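Local coordinates for carbonic anhydrase (Porphyridium purpureum, PDB 1DDZ), which probably catalyses the zinc-dependent, reversible hydration of carbon dioxide to hydrogencarbonate as a beta-class carbonic anhydrase, at residues 37-42 with 337-342. Numbering follows the deposited sequence.
Sequences SNIFAN and QIINLP
Asn-42 meets Ile-339 and Asn-340 chiefly through its CB, and through a water at its ND2. The CB lies against the backbone oxygen of Ile-339, with Asn-42 CB to Ile-339 O at 3.2 Å, and faces the CB of Asn-340 at 3.9 Å. A chi1 of -80° turns CG away from the main-chain C=O of its own residue, and Asn-42 CG stands 4.0 Å from Ile-339 O. At the tip, Asn-42 ND2 gives a hydrogen bond to a water 2.7 Å away, and this water in turn donates to Ile-339 O. The short, polar asparagine suits the place: its CB packs directly on the carbonyl while its amide reaches the same oxygen through the water. The backbone oxygen of Asn-42 has CB of Asn-340 beside it at 3.3 Å.

One turn earlier, branched aliphatic side chains carry the contact: Ile-39 CB touches Ile-339 CG2 at 4.0 Å. Both residues are buried. Ser-37 is the N-cap of helix 38-53, its OG accepting an almost straight bond from Ile-39 N (177°), as suits a small hydroxyl residue before a first turn. Asn-43 ND2, next along this helix, bonds Ile-338 O.

Asn-340 takes the left-handed conformation, which asparagine tolerates better than most residues with a side chain, and is the C-prime residue of a Schellman motif, with Leu-341 N bonded to Asn-336 O and Asn-340 N to Gln-337 O. The capped start of helix 38-53 thus packs against the Schellman-terminated end of helix 335-338, away from the zinc sites, and both rest on one mixed sheet of the alpha-beta fold: Ile-39 on Gln-464 of strand 462-468, Ile-339 on Ile-323 and Trp-325 of strand 323-328.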
loop_
_atom_site.group_PDB
_atom_site.type_symbol
_atom_site.label_atom_id
_atom_site.label_comp_id
_atom_site.label_asym_id
_atom_site.label_seq_id
_atom_site.Cartn_x
_atom_site.Cartn_y
_atom_site.Cartn_z
ATOM N N SER A 37 -0.429 -17.549 -29.499
ATOM C CA SER A 37 -1.638 -17.866 -28.761
ATOM C C SER A 37 -2.939 -17.683 -29.546
ATOM O O SER A 37 -3.021 -16.916 -30.515
ATOM C CB SER A 37 -1.686 -17.051 -27.457
ATOM O OG SER A 37 -2.898 -17.251 -26.733
ATOM N N ASN A 38 -3.967 -18.400 -29.110
ATOM C CA ASN A 38 -5.260 -18.308 -29.747
ATOM C C ASN A 38 -5.906 -16.960 -29.425
ATOM O O ASN A 38 -6.829 -16.548 -30.117
ATOM C CB ASN A 38 -6.155 -19.522 -29.408
ATOM C CG ASN A 38 -6.964 -19.349 -28.129
ATOM O OD1 ASN A 38 -8.173 -19.611 -28.119
ATOM N ND2 ASN A 38 -6.303 -18.971 -27.038
ATOM N N ILE A 39 -5.360 -16.224 -28.452
ATOM C CA ILE A 39 -5.920 -14.915 -28.137
ATOM C C ILE A 39 -5.731 -13.949 -29.301
ATOM O O ILE A 39 -6.555 -13.083 -29.531
ATOM C CB ILE A 39 -5.365 -14.267 -26.825
ATOM C CG1 ILE A 39 -3.853 -14.057 -26.876
ATOM C CG2 ILE A 39 -5.810 -15.065 -25.620
ATOM C CD1 ILE A 39 -3.381 -13.091 -25.828
ATOM N N PHE A 40 -4.647 -14.116 -30.049
ATOM C CA PHE A 40 -4.392 -13.255 -31.192
ATOM C C PHE A 40 -5.380 -13.633 -32.301
ATOM O O PHE A 40 -5.989 -12.781 -32.935
ATOM C CB PHE A 40 -2.943 -13.412 -31.631
ATOM C CG PHE A 40 -1.965 -12.941 -30.606
ATOM C CD1 PHE A 40 -1.192 -13.853 -29.895
ATOM C CD2 PHE A 40 -1.830 -11.583 -30.337
ATOM C CE1 PHE A 40 -0.296 -13.422 -28.930
ATOM C CE2 PHE A 40 -0.931 -11.138 -29.373
ATOM C CZ PHE A 40 -0.162 -12.063 -28.665
ATOM N N ALA A 41 -5.616 -14.925 -32.454
ATOM C CA ALA A 41 -6.573 -15.400 -33.439
ATOM C C ALA A 41 -7.984 -14.900 -33.090
ATOM O O ALA A 41 -8.766 -14.509 -33.963
ATOM C CB ALA A 41 -6.555 -16.921 -33.476
ATOM N N ASN A 42 -8.306 -14.925 -31.802
ATOM C CA ASN A 42 -9.612 -14.492 -31.328
ATOM C C ASN A 42 -9.745 -12.994 -31.468
ATOM O O ASN A 42 -10.782 -12.497 -31.875
ATOM C CB ASN A 42 -9.833 -14.947 -29.888
ATOM C CG ASN A 42 -10.245 -16.398 -29.815
ATOM O OD1 ASN A 42 -10.956 -16.882 -30.697
ATOM N ND2 ASN A 42 -9.800 -17.106 -28.789
ATOM N N GLN A 337 -13.904 -8.309 -24.676
ATOM C CA GLN A 337 -14.194 -7.944 -26.059
ATOM C C GLN A 337 -13.003 -8.080 -26.997
ATOM O O GLN A 337 -13.081 -8.738 -28.031
ATOM C CB GLN A 337 -14.717 -6.506 -26.134
ATOM C CG GLN A 337 -16.218 -6.370 -25.996
ATOM C CD GLN A 337 -16.665 -4.922 -25.880
ATOM O OE1 GLN A 337 -17.318 -4.547 -24.915
ATOM N NE2 GLN A 337 -16.285 -4.095 -26.849
ATOM N N ILE A 338 -11.881 -7.492 -26.596
ATOM C CA ILE A 338 -10.694 -7.506 -27.424
ATOM C C ILE A 338 -10.214 -8.908 -27.779
ATOM O O ILE A 338 -9.685 -9.115 -28.866
ATOM C CB ILE A 338 -9.588 -6.585 -26.847
ATOM C CG1 ILE A 338 -8.588 -6.234 -27.946
ATOM C CG2 ILE A 338 -8.919 -7.220 -25.635
ATOM C CD1 ILE A 338 -7.976 -4.871 -27.801
ATOM N N ILE A 339 -10.468 -9.879 -26.908
ATOM C CA ILE A 339 -10.073 -11.246 -27.190
ATOM C C ILE A 339 -11.250 -12.134 -27.526
ATOM O O ILE A 339 -11.170 -13.355 -27.419
ATOM C CB ILE A 339 -9.210 -11.879 -26.086
ATOM C CG1 ILE A 339 -9.921 -11.832 -24.729
ATOM C CG2 ILE A 339 -7.846 -11.208 -26.067
ATOM C CD1 ILE A 339 -9.093 -12.435 -23.576
ATOM N N ASN A 340 -12.353 -11.506 -27.913
ATOM C CA ASN A 340 -13.539 -12.230 -28.358
ATOM C C ASN A 340 -14.127 -13.259 -27.382
ATOM O O ASN A 340 -14.446 -14.386 -27.783
ATOM C CB ASN A 340 -13.191 -12.932 -29.673
ATOM C CG ASN A 340 -14.339 -12.944 -30.659
ATOM O OD1 ASN A 340 -15.066 -11.959 -30.800
ATOM N ND2 ASN A 340 -14.465 -14.043 -31.400
ATOM N N LEU A 341 -14.315 -12.864 -26.124
ATOM C CA LEU A 341 -14.862 -13.755 -25.098
ATOM C C LEU A 341 -16.045 -13.104 -24.427
ATOM O O LEU A 341 -16.091 -11.894 -24.258
ATOM C CB LEU A 341 -13.841 -14.061 -23.998
ATOM C CG LEU A 341 -12.604 -14.910 -24.257
ATOM C CD1 LEU A 341 -11.912 -15.164 -22.928
ATOM C CD2 LEU A 341 -12.980 -16.221 -24.917
ATOM N N PRO A 342 -16.972 -13.924 -23.933
ATOM C CA PRO A 342 -18.188 -13.499 -23.242
ATOM C C PRO A 342 -17.875 -12.689 -22.002
ATOM O O PRO A 342 -16.882 -12.939 -21.302
ATOM C CB PRO A 342 -18.830 -14.824 -22.864
ATOM C CG PRO A 342 -18.420 -15.708 -23.992
ATOM C CD PRO A 342 -16.971 -15.380 -24.129
HETATM O O HOH W 1 -9.316 -15.436 -26.690
#